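Local coordinates for hemolysin-related protein (Vibrio cholerae serotype O1, PDB 5V6F), which binds mannose-containing glycans through this C-terminal beta-prism lectin domain and, as a biofilm protein, probably targets mammalian glycans, at residues 27-33 with 97-102; 43-47 with 124-130; 77-82 with 129-134. All blocks are in the same frame, centred on the assembly; numbering follows the deposited sequence.

Contact 1. Residues 27-33 with 97-102; sequences LRSGFAI and LGSTHY. With MAN (alpha-D-mannopyranose), chain B; BMA (beta-D-mannopyranose), chain C.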
loop_
_atom_site.group_PDB
_atom_site.type_symbol
_atom_site.label_atom_id
_atom_site.label_comp_id
_atom_site.label_asym_id
_atom_site.label_seq_id
_atom_site.Cartn_x
_atom_site.Cartn_y
_atom_site.Cartn_z
ATOM N N LEU A 27 1.421 6.416 3.524
ATOM C CA LEU A 27 0.087 5.950 3.182
ATOM C C LEU A 27 -0.959 6.830 3.844
ATOM O O LEU A 27 -0.786 7.264 4.987
ATOM C CB LEU A 27 -0.139 4.502 3.626
ATOM C CG LEU A 27 0.793 3.437 3.049
ATOM C CD1 LEU A 27 2.009 3.225 3.946
ATOM C CD2 LEU A 27 0.025 2.140 2.842
ATOM N N ARG A 28 -2.038 7.096 3.108
ATOM C CA ARG A 28 -3.298 7.539 3.688
ATOM C C ARG A 28 -4.240 6.347 3.726
ATOM O O ARG A 28 -4.343 5.603 2.744
ATOM C CB ARG A 28 -3.918 8.684 2.884
ATOM C CG ARG A 28 -3.340 10.051 3.219
ATOM C CD ARG A 28 -4.177 11.190 2.634
ATOM N NE ARG A 28 -3.829 11.496 1.244
ATOM C CZ ARG A 28 -4.525 11.119 0.170
ATOM N NH1 ARG A 28 -5.635 10.396 0.282
ATOM N NH2 ARG A 28 -4.104 11.469 -1.037
ATOM N N SER A 29 -4.913 6.151 4.858
ATOM C CA SER A 29 -5.775 4.992 5.008
ATOM C C SER A 29 -6.930 5.324 5.941
ATOM O O SER A 29 -6.849 6.229 6.779
ATOM C CB SER A 29 -4.997 3.774 5.534
ATOM O OG SER A 29 -4.536 3.979 6.864
ATOM N N GLY A 30 -8.011 4.563 5.774
ATOM C CA GLY A 30 -9.164 4.584 6.655
ATOM C C GLY A 30 -9.699 3.172 6.792
ATOM O O GLY A 30 -9.025 2.315 7.373
ATOM N N PHE A 31 -10.900 2.911 6.264
ATOM C CA PHE A 31 -11.393 1.545 6.120
ATOM C C PHE A 31 -10.729 0.811 4.964
ATOM O O PHE A 31 -10.932 -0.400 4.817
ATOM C CB PHE A 31 -12.911 1.525 5.900
ATOM C CG PHE A 31 -13.726 1.970 7.093
ATOM C CD1 PHE A 31 -13.121 2.423 8.255
ATOM C CD2 PHE A 31 -15.110 1.933 7.038
ATOM C CE1 PHE A 31 -13.880 2.830 9.338
ATOM C CE2 PHE A 31 -15.875 2.337 8.118
ATOM C CZ PHE A 31 -15.256 2.787 9.270
ATOM N N ALA A 32 -9.961 1.517 4.139
ATOM C CA ALA A 32 -9.233 0.930 3.022
ATOM C C ALA A 32 -7.913 1.680 2.889
ATOM O O ALA A 32 -7.563 2.506 3.737
ATOM C CB ALA A 32 -10.065 0.986 1.735
ATOM N N ILE A 33 -7.171 1.389 1.826
ATOM C CA ILE A 33 -5.935 2.101 1.519
ATOM C C ILE A 33 -6.270 3.176 0.490
ATOM O O ILE A 33 -6.634 2.871 -0.652
ATOM C CB ILE A 33 -4.840 1.150 1.016
ATOM C CG1 ILE A 33 -4.505 0.087 2.076
ATOM C CG2 ILE A 33 -3.591 1.938 0.615
ATOM C CD1 ILE A 33 -4.084 0.630 3.445
ATOM N N LEU A 97 -2.463 -1.102 8.623
ATOM C CA LEU A 97 -3.181 0.049 8.098
ATOM C C LEU A 97 -4.371 -0.430 7.278
ATOM O O LEU A 97 -4.340 -1.502 6.670
ATOM C CB LEU A 97 -2.266 0.928 7.244
ATOM C CG LEU A 97 -1.003 1.428 7.952
ATOM C CD1 LEU A 97 -0.222 2.360 7.038
ATOM C CD2 LEU A 97 -1.334 2.118 9.275
ATOM N N GLY A 98 -5.429 0.373 7.274
ATOM C CA GLY A 98 -6.667 -0.041 6.647
ATOM C C GLY A 98 -7.456 -0.980 7.544
ATOM O O GLY A 98 -7.284 -1.016 8.769
ATOM N N SER A 99 -8.336 -1.758 6.915
ATOM C CA SER A 99 -9.240 -2.642 7.637
ATOM C C SER A 99 -9.589 -3.837 6.764
ATOM O O SER A 99 -9.663 -3.727 5.540
ATOM C CB SER A 99 -10.531 -1.918 8.047
ATOM O OG SER A 99 -11.460 -2.827 8.622
ATOM N N THR A 100 -9.836 -4.977 7.405
ATOM C CA THR A 100 -10.324 -6.156 6.704
ATOM C C THR A 100 -11.836 -6.325 6.810
ATOM O O THR A 100 -12.370 -7.311 6.295
ATOM C CB THR A 100 -9.638 -7.422 7.239
ATOM O OG1 THR A 100 -9.990 -7.621 8.616
ATOM C CG2 THR A 100 -8.125 -7.315 7.116
ATOM N N HIS A 101 -12.539 -5.390 7.445
ATOM C CA HIS A 101 -13.919 -5.617 7.856
ATOM C C HIS A 101 -14.956 -4.984 6.938
ATOM O O HIS A 101 -16.155 -5.190 7.156
ATOM C CB HIS A 101 -14.122 -5.106 9.284
ATOM C CG HIS A 101 -13.317 -5.849 10.303
ATOM N ND1 HIS A 101 -13.787 -6.974 10.944
ATOM C CD2 HIS A 101 -12.069 -5.637 10.780
ATOM C CE1 HIS A 101 -12.865 -7.420 11.780
ATOM N NE2 HIS A 101 -11.813 -6.626 11.699
ATOM N N TYR A 102 -14.546 -4.238 5.917
ATOM C CA TYR A 102 -15.489 -3.542 5.050
ATOM C C TYR A 102 -15.350 -3.984 3.599
ATOM O O TYR A 102 -15.530 -3.194 2.668
ATOM C CB TYR A 102 -15.319 -2.033 5.188
ATOM C CG TYR A 102 -15.559 -1.573 6.603
ATOM C CD1 TYR A 102 -14.526 -1.543 7.526
ATOM C CD2 TYR A 102 -16.827 -1.205 7.028
ATOM C CE1 TYR A 102 -14.740 -1.141 8.825
ATOM C CE2 TYR A 102 -17.055 -0.798 8.330
ATOM C CZ TYR A 102 -16.008 -0.771 9.225
ATOM O OH TYR A 102 -16.228 -0.370 10.524
HETATM C C1 MAN B . -13.323 5.856 5.698
HETATM C C2 MAN B . -12.738 7.250 5.859
HETATM C C3 MAN B . -12.465 7.835 4.484
HETATM C C4 MAN B . -11.630 6.859 3.614
HETATM C C5 MAN B . -12.270 5.445 3.602
HETATM C C6 MAN B . -11.413 4.382 2.902
HETATM O O2 MAN B . -11.483 7.210 6.529
HETATM O O3 MAN B . -11.816 9.101 4.581
HETATM O O4 MAN B . -11.573 7.337 2.283
HETATM O O5 MAN B . -12.489 5.012 4.955
HETATM O O6 MAN B . -10.132 4.344 3.530
HETATM C C1 BMA C . -18.782 5.629 4.667
HETATM C C2 BMA C . -18.803 6.500 3.416
HETATM C C3 BMA C . -17.758 5.967 2.405
HETATM C C4 BMA C . -16.398 5.682 3.053
HETATM C C5 BMA C . -16.566 4.881 4.357
HETATM C C6 BMA C . -15.285 4.743 5.132
HETATM O O1 BMA C . -19.639 6.203 5.624
HETATM O O2 BMA C . -18.460 7.844 3.729
HETATM O O3 BMA C . -17.541 6.871 1.342
HETATM O O4 BMA C . -15.572 4.963 2.119
HETATM O O5 BMA C . -17.502 5.571 5.211
HETATM O O6 BMA C . -14.619 5.997 5.107
HETATM O O HOH W 1 -6.430 2.914 8.473
HETATM O O HOH W 2 -12.180 -3.022 4.718
#
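Leu-27 opens the contact in the interior, its CD1 packed 3.9 Å from CD1 of Leu-97. The CA-CB bond of Ser-29 then points toward the other segment, but OG does not bond to it directly: it hydrogen-bonds to Arg-57 and to a water, which donates to Gly-30 O and accepts from Gly-98 N, so the solvent molecule bridges the two backbones. At Gly-30 any side chain would clash with O2 of the alpha-mannose; its carbonyl O instead meets CA of Gly-98 in a CA-H...O contact of 3.4 Å. Phe-31 carries the main load. Its ring lies in an offset stack on Tyr-102, centroids 3.8 Å apart and planes at 13°, while the opposite face covers C1 of that mannose. Its carbonyl takes a second water, shared with Ser-99 O and Tyr-102 N. The turn also presents backbone donors to the sugar, with Phe-31 N to O5 and Ala-32 N to O6 both 2.9 Å, so it forms one wall of the glycan pocket, where Asp-34, Thr-51, Gly-53 and Gly-54 also bond the mannose. Ile-33 returns inward, its CD1 4.2 Å from CB of Leu-97. The turn thus links strands 24-29 and 33-37 of one prism sheet and leans on the end of strand 94-98, an outer strand of another, with Tyr-75 of strand 65-75 touching both Phe-31 and Tyr-102.

Contact 2. Residues 43-47 with 124-130; sequences LVGGP and VWTGGWL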
loop_
_atom_site.group_PDB
_atom_site.type_symbol
_atom_site.label_atom_id
_atom_site.label_comp_id
_atom_site.label_asym_id
_atom_site.label_seq_id
_atom_site.Cartn_x
_atom_site.Cartn_y
_atom_site.Cartn_z
ATOM N N LEU A 43 1.997 11.198 -2.730
ATOM C CA LEU A 43 1.097 10.057 -2.604
ATOM C C LEU A 43 0.211 9.921 -3.838
ATOM O O LEU A 43 -0.259 10.911 -4.407
ATOM C CB LEU A 43 0.236 10.184 -1.348
ATOM C CG LEU A 43 0.949 9.837 -0.034
ATOM C CD1 LEU A 43 1.666 11.051 0.534
ATOM C CD2 LEU A 43 -0.028 9.266 0.984
ATOM N N VAL A 44 -0.016 8.670 -4.234
ATOM C CA VAL A 44 -0.806 8.301 -5.403
ATOM C C VAL A 44 -2.081 7.643 -4.894
ATOM O O VAL A 44 -2.018 6.666 -4.140
ATOM C CB VAL A 44 -0.029 7.339 -6.321
ATOM C CG1 VAL A 44 -0.907 6.840 -7.465
ATOM C CG2 VAL A 44 1.233 8.000 -6.853
ATOM N N GLY A 45 -3.226 8.164 -5.300
ATOM C CA GLY A 45 -4.492 7.596 -4.880
ATOM C C GLY A 45 -5.585 8.647 -4.930
ATOM O O GLY A 45 -5.509 9.596 -5.706
ATOM N N GLY A 46 -6.596 8.460 -4.091
ATOM C CA GLY A 46 -7.712 9.374 -4.046
ATOM C C GLY A 46 -7.383 10.665 -3.323
ATOM O O GLY A 46 -6.548 10.703 -2.414
ATOM N N PRO A 47 -8.044 11.750 -3.710
ATOM C CA PRO A 47 -7.833 13.028 -3.029
ATOM C C PRO A 47 -8.559 13.067 -1.694
ATOM O O PRO A 47 -9.460 12.274 -1.419
ATOM C CB PRO A 47 -8.426 14.045 -4.009
ATOM C CG PRO A 47 -9.513 13.289 -4.692
ATOM C CD PRO A 47 -9.015 11.869 -4.814
ATOM N N VAL A 124 2.224 1.892 -8.087
ATOM C CA VAL A 124 0.919 2.036 -7.452
ATOM C C VAL A 124 -0.133 2.176 -8.540
ATOM O O VAL A 124 0.023 2.989 -9.457
ATOM C CB VAL A 124 0.867 3.256 -6.511
ATOM C CG1 VAL A 124 -0.467 3.299 -5.775
ATOM C CG2 VAL A 124 2.035 3.231 -5.528
ATOM N N TRP A 125 -1.204 1.397 -8.428
ATOM C CA TRP A 125 -2.322 1.454 -9.360
ATOM C C TRP A 125 -3.510 2.098 -8.657
ATOM O O TRP A 125 -3.922 1.641 -7.584
ATOM C CB TRP A 125 -2.683 0.057 -9.868
ATOM C CG TRP A 125 -1.689 -0.507 -10.836
ATOM C CD1 TRP A 125 -1.793 -0.523 -12.198
ATOM C CD2 TRP A 125 -0.435 -1.135 -10.522
ATOM N NE1 TRP A 125 -0.688 -1.126 -12.749
ATOM C CE2 TRP A 125 0.160 -1.509 -11.743
ATOM C CE3 TRP A 125 0.237 -1.415 -9.328
ATOM C CZ2 TRP A 125 1.400 -2.147 -11.805
ATOM C CZ3 TRP A 125 1.465 -2.053 -9.392
ATOM C CH2 TRP A 125 2.034 -2.411 -10.622
ATOM N N THR A 126 -4.043 3.163 -9.252
ATOM C CA THR A 126 -5.216 3.840 -8.719
ATOM C C THR A 126 -6.058 4.358 -9.872
ATOM O O THR A 126 -5.525 4.764 -10.910
ATOM C CB THR A 126 -4.852 5.004 -7.788
ATOM O OG1 THR A 126 -6.051 5.579 -7.250
ATOM C CG2 THR A 126 -4.065 6.090 -8.524
ATOM N N GLY A 127 -7.373 4.329 -9.681
ATOM C CA GLY A 127 -8.317 4.977 -10.563
ATOM C C GLY A 127 -8.838 6.308 -10.057
ATOM O O GLY A 127 -9.808 6.830 -10.618
ATOM N N GLY A 128 -8.245 6.867 -9.003
ATOM C CA GLY A 128 -8.612 8.185 -8.521
ATOM C C GLY A 128 -9.402 8.204 -7.232
ATOM O O GLY A 128 -9.760 9.293 -6.769
ATOM N N TRP A 129 -9.697 7.046 -6.642
ATOM C CA TRP A 129 -10.408 6.979 -5.369
ATOM C C TRP A 129 -9.601 6.237 -4.313
ATOM O O TRP A 129 -9.314 6.804 -3.253
ATOM C CB TRP A 129 -11.777 6.314 -5.568
ATOM C CG TRP A 129 -12.580 6.155 -4.301
ATOM C CD1 TRP A 129 -12.519 6.935 -3.179
ATOM C CD2 TRP A 129 -13.564 5.150 -4.037
ATOM N NE1 TRP A 129 -13.405 6.475 -2.234
ATOM C CE2 TRP A 129 -14.061 5.381 -2.738
ATOM C CE3 TRP A 129 -14.075 4.077 -4.773
ATOM C CZ2 TRP A 129 -15.039 4.576 -2.160
ATOM C CZ3 TRP A 129 -15.044 3.281 -4.198
ATOM C CH2 TRP A 129 -15.516 3.533 -2.905
ATOM N N LEU A 130 -9.232 4.984 -4.566
ATOM C CA LEU A 130 -8.464 4.175 -3.635
ATOM C C LEU A 130 -7.294 3.549 -4.380
ATOM O O LEU A 130 -7.130 3.723 -5.592
ATOM C CB LEU A 130 -9.343 3.097 -2.991
ATOM C CG LEU A 130 -10.565 3.624 -2.238
ATOM C CD1 LEU A 130 -11.514 2.496 -1.911
ATOM C CD2 LEU A 130 -10.142 4.350 -0.970
#
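Val-44 gives up the most surface here. Its side chain points at strand 121-126, and CG1 lies 3.4 Å from CG2 of Thr-126 and 3.9 Å from CG1 of Val-124, a small apolar patch between two sheets. Gly-45, Gly-46 and Thr-126 follow, about equal; the two glycines let the chains approach as bare backbone. The angles of Gly-45 by themselves call for glycine, and its CA sits 3.5 Å from Thr-126 OG1. At Gly-46 a CB would clash with Trp-129 O; without one, its CA makes CA-H...O contacts to Trp-129 O at 3.1 Å and to Gly-128 O at 3.4 Å. Thr-126 spends its hydroxyl on its own loop: OG1 accepts from Gly-128 N at 3.1 Å, an ST turn, and donates to Leu-130 O at 2.7 Å. That braces the loop from which Trp-129 reaches the bound glycan, its CA-CB bond pointing away from residues 43-47. The chemistry implies a fit set by shape, with valine and threonine methyls at one end and Gly-46 CA against two carbonyl oxygens at the other.

Contact 3. Residues 77-82 with 129-134; sequences WGGYHI and WLVEGF. With BMA (beta-D-mannopyranose), chain C; MAN (alpha-D-mannopyranose), chain D.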
loop_
_atom_site.group_PDB
_atom_site.type_symbol
_atom_site.label_atom_id
_atom_site.label_comp_id
_atom_site.label_asym_id
_atom_site.label_seq_id
_atom_site.Cartn_x
_atom_site.Cartn_y
_atom_site.Cartn_z
ATOM N N TRP A 77 -18.311 -0.013 -0.345
ATOM C CA TRP A 77 -18.816 1.157 -1.050
ATOM C C TRP A 77 -18.440 1.136 -2.525
ATOM O O TRP A 77 -18.656 2.128 -3.231
ATOM C CB TRP A 77 -18.330 2.434 -0.357
ATOM C CG TRP A 77 -19.064 2.639 0.932
ATOM C CD1 TRP A 77 -20.234 3.322 1.109
ATOM C CD2 TRP A 77 -18.707 2.120 2.219
ATOM N NE1 TRP A 77 -20.618 3.270 2.425
ATOM C CE2 TRP A 77 -19.700 2.535 3.128
ATOM C CE3 TRP A 77 -17.639 1.350 2.692
ATOM C CZ2 TRP A 77 -19.658 2.207 4.482
ATOM C CZ3 TRP A 77 -17.600 1.028 4.036
ATOM C CH2 TRP A 77 -18.600 1.461 4.916
ATOM N N GLY A 78 -17.908 0.009 -3.008
ATOM C CA GLY A 78 -17.722 -0.217 -4.423
ATOM C C GLY A 78 -16.310 -0.585 -4.821
ATOM O O GLY A 78 -15.337 -0.017 -4.311
ATOM N N GLY A 79 -16.194 -1.538 -5.735
ATOM C CA GLY A 79 -14.953 -1.796 -6.429
ATOM C C GLY A 79 -14.015 -2.716 -5.668
ATOM O O GLY A 79 -14.090 -2.874 -4.449
ATOM N N TYR A 80 -13.106 -3.326 -6.428
ATOM C CA TYR A 80 -12.036 -4.149 -5.882
ATOM C C TYR A 80 -10.809 -3.279 -5.635
ATOM O O TYR A 80 -10.286 -2.655 -6.565
ATOM C CB TYR A 80 -11.702 -5.298 -6.835
ATOM C CG TYR A 80 -12.675 -6.451 -6.746
ATOM C CD1 TYR A 80 -12.484 -7.477 -5.831
ATOM C CD2 TYR A 80 -13.794 -6.503 -7.565
ATOM C CE1 TYR A 80 -13.375 -8.531 -5.741
ATOM C CE2 TYR A 80 -14.691 -7.553 -7.483
ATOM C CZ TYR A 80 -14.476 -8.561 -6.568
ATOM O OH TYR A 80 -15.363 -9.609 -6.474
ATOM N N HIS A 81 -10.346 -3.244 -4.387
ATOM C CA HIS A 81 -9.184 -2.444 -4.023
ATOM C C HIS A 81 -8.410 -3.157 -2.925
ATOM O O HIS A 81 -8.850 -4.169 -2.379
ATOM C CB HIS A 81 -9.568 -1.047 -3.518
ATOM C CG HIS A 81 -10.754 -0.444 -4.202
ATOM N ND1 HIS A 81 -10.643 0.362 -5.314
ATOM C CD2 HIS A 81 -12.073 -0.502 -3.910
ATOM C CE1 HIS A 81 -11.845 0.761 -5.687
ATOM N NE2 HIS A 81 -12.731 0.253 -4.850
ATOM N N ILE A 82 -7.246 -2.600 -2.600
ATOM C CA ILE A 82 -6.533 -2.983 -1.389
ATOM C C ILE A 82 -7.214 -2.303 -0.213
ATOM O O ILE A 82 -7.406 -1.080 -0.214
ATOM C CB ILE A 82 -5.048 -2.597 -1.484
ATOM C CG1 ILE A 82 -4.359 -3.438 -2.567
ATOM C CG2 ILE A 82 -4.359 -2.757 -0.116
ATOM C CD1 ILE A 82 -2.873 -3.140 -2.766
ATOM N N TRP A 129 -9.697 7.046 -6.642
ATOM C CA TRP A 129 -10.408 6.979 -5.369
ATOM C C TRP A 129 -9.601 6.237 -4.313
ATOM O O TRP A 129 -9.314 6.804 -3.253
ATOM C CB TRP A 129 -11.777 6.314 -5.568
ATOM C CG TRP A 129 -12.580 6.155 -4.301
ATOM C CD1 TRP A 129 -12.519 6.935 -3.179
ATOM C CD2 TRP A 129 -13.564 5.150 -4.037
ATOM N NE1 TRP A 129 -13.405 6.475 -2.234
ATOM C CE2 TRP A 129 -14.061 5.381 -2.738
ATOM C CE3 TRP A 129 -14.075 4.077 -4.773
ATOM C CZ2 TRP A 129 -15.039 4.576 -2.160
ATOM C CZ3 TRP A 129 -15.044 3.281 -4.198
ATOM C CH2 TRP A 129 -15.516 3.533 -2.905
ATOM N N LEU A 130 -9.232 4.984 -4.566
ATOM C CA LEU A 130 -8.464 4.175 -3.635
ATOM C C LEU A 130 -7.294 3.549 -4.380
ATOM O O LEU A 130 -7.130 3.723 -5.592
ATOM C CB LEU A 130 -9.343 3.097 -2.991
ATOM C CG LEU A 130 -10.565 3.624 -2.238
ATOM C CD1 LEU A 130 -11.514 2.496 -1.911
ATOM C CD2 LEU A 130 -10.142 4.350 -0.970
ATOM N N VAL A 131 -6.469 2.817 -3.642
ATOM C CA VAL A 131 -5.361 2.075 -4.226
ATOM C C VAL A 131 -5.868 0.694 -4.613
ATOM O O VAL A 131 -6.330 -0.069 -3.759
ATOM C CB VAL A 131 -4.182 1.977 -3.249
ATOM C CG1 VAL A 131 -3.105 1.038 -3.792
ATOM C CG2 VAL A 131 -3.605 3.360 -2.989
ATOM N N GLU A 132 -5.784 0.372 -5.902
ATOM C CA GLU A 132 -6.131 -0.968 -6.346
ATOM C C GLU A 132 -4.975 -1.949 -6.212
ATOM O O GLU A 132 -5.210 -3.133 -5.958
ATOM C CB GLU A 132 -6.614 -0.936 -7.796
ATOM C CG GLU A 132 -8.051 -0.452 -7.937
ATOM C CD GLU A 132 -8.189 1.047 -7.756
ATOM O OE1 GLU A 132 -7.520 1.799 -8.497
ATOM O OE2 GLU A 132 -8.967 1.478 -6.879
ATOM N N GLY A 133 -3.733 -1.489 -6.361
ATOM C CA GLY A 133 -2.602 -2.393 -6.254
ATOM C C GLY A 133 -1.309 -1.646 -6.014
ATOM O O GLY A 133 -1.228 -0.427 -6.183
ATOM N N PHE A 134 -0.287 -2.399 -5.606
ATOM C CA PHE A 134 1.062 -1.854 -5.522
ATOM C C PHE A 134 2.077 -2.980 -5.652
ATOM O O PHE A 134 1.755 -4.163 -5.513
ATOM C CB PHE A 134 1.291 -1.049 -4.228
ATOM C CG PHE A 134 1.532 -1.888 -2.995
ATOM C CD1 PHE A 134 0.469 -2.347 -2.233
ATOM C CD2 PHE A 134 2.821 -2.185 -2.581
ATOM C CE1 PHE A 134 0.685 -3.102 -1.095
ATOM C CE2 PHE A 134 3.044 -2.940 -1.439
ATOM C CZ PHE A 134 1.976 -3.399 -0.698
HETATM C C1 BMA C . -18.782 5.629 4.667
HETATM C C2 BMA C . -18.803 6.500 3.416
HETATM C C3 BMA C . -17.758 5.967 2.405
HETATM C C4 BMA C . -16.398 5.682 3.053
HETATM C C5 BMA C . -16.566 4.881 4.357
HETATM C C6 BMA C . -15.285 4.743 5.132
HETATM O O1 BMA C . -19.639 6.203 5.624
HETATM O O2 BMA C . -18.460 7.844 3.729
HETATM O O3 BMA C . -17.541 6.871 1.342
HETATM O O4 BMA C . -15.572 4.963 2.119
HETATM O O5 BMA C . -17.502 5.571 5.211
HETATM O O6 BMA C . -14.619 5.997 5.107
HETATM C C1 MAN D . -18.151 6.462 0.111
HETATM C C2 MAN D . -17.615 7.398 -0.968
HETATM C C3 MAN D . -18.223 8.789 -0.768
HETATM C C4 MAN D . -19.755 8.701 -0.678
HETATM C C5 MAN D . -20.141 7.737 0.450
HETATM C C6 MAN D . -21.634 7.525 0.564
HETATM O O2 MAN D . -17.997 6.965 -2.278
HETATM O O3 MAN D . -17.826 9.699 -1.790
HETATM O O4 MAN D . -20.306 9.974 -0.403
HETATM O O5 MAN D . -19.544 6.457 0.185
HETATM O O6 MAN D . -22.127 7.173 -0.718
#
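His-81 has both ring nitrogens engaged. ND1 donates to OE2 of Glu-132 at 2.6 Å, a short His-carboxylate hydrogen bond, and NE2 donates to the carbonyl O of Gly-78 at 2.7 Å, holding the loop that leads from Trp-77 into strand 80-89. The other carboxylate oxygen, OE1, accepts from Thr-12 OG1 and, weakly, from Gly-127 N. Along the backbone, Ile-82 N donates to Val-131 O at 2.9 Å. CD1 of Leu-130 lies over the face of the His-81 imidazole in a CH-pi contact. Trp-129 CH2 packs 4.0 Å from Trp-77 CB. Both tryptophans line the glycan pocket: the face of Trp-77 covers C2 of the beta-mannose, whose O4 lies at the edge of Trp-129. Deeper in, Ile-82 CD1 meets Phe-134 CD1 at 3.5 Å. The axes of strand segments 80-82 and 131-134, from different prism sheets, cross at 57° with a closest approach of 4.6 Å; Ile-33 of the third sheet bonds to both, and Glu-132 with Gly-133 forms a classic beta bulge opposite Trp-125 on strand 121-126.

The three contacts tie the sheets of the beta-prism together pairwise around the glycan end of the domain. Ile-33 of contact 1 joins it to contact 3: its O lies 3.0 Å from Val-131 N and its N 3.2 Å from Ile-82 O, both probable hydrogen bonds. Contacts 2 and 3, with centres 8 Å apart, share Trp-129 and Leu-130, and Trp-125 O lies 2.8 Å from Glu-132 N. Contacts 1 and 2 meet where Arg-28 NH1 approaches Gly-46 O at 2.9 Å. Contacts 1 and 3 both touch the beta-mannose, with Tyr-102 CD2 packed 3.8 Å from Trp-77 CZ3 beside it, and contact 2 reaches the glycan through the shared Trp-129.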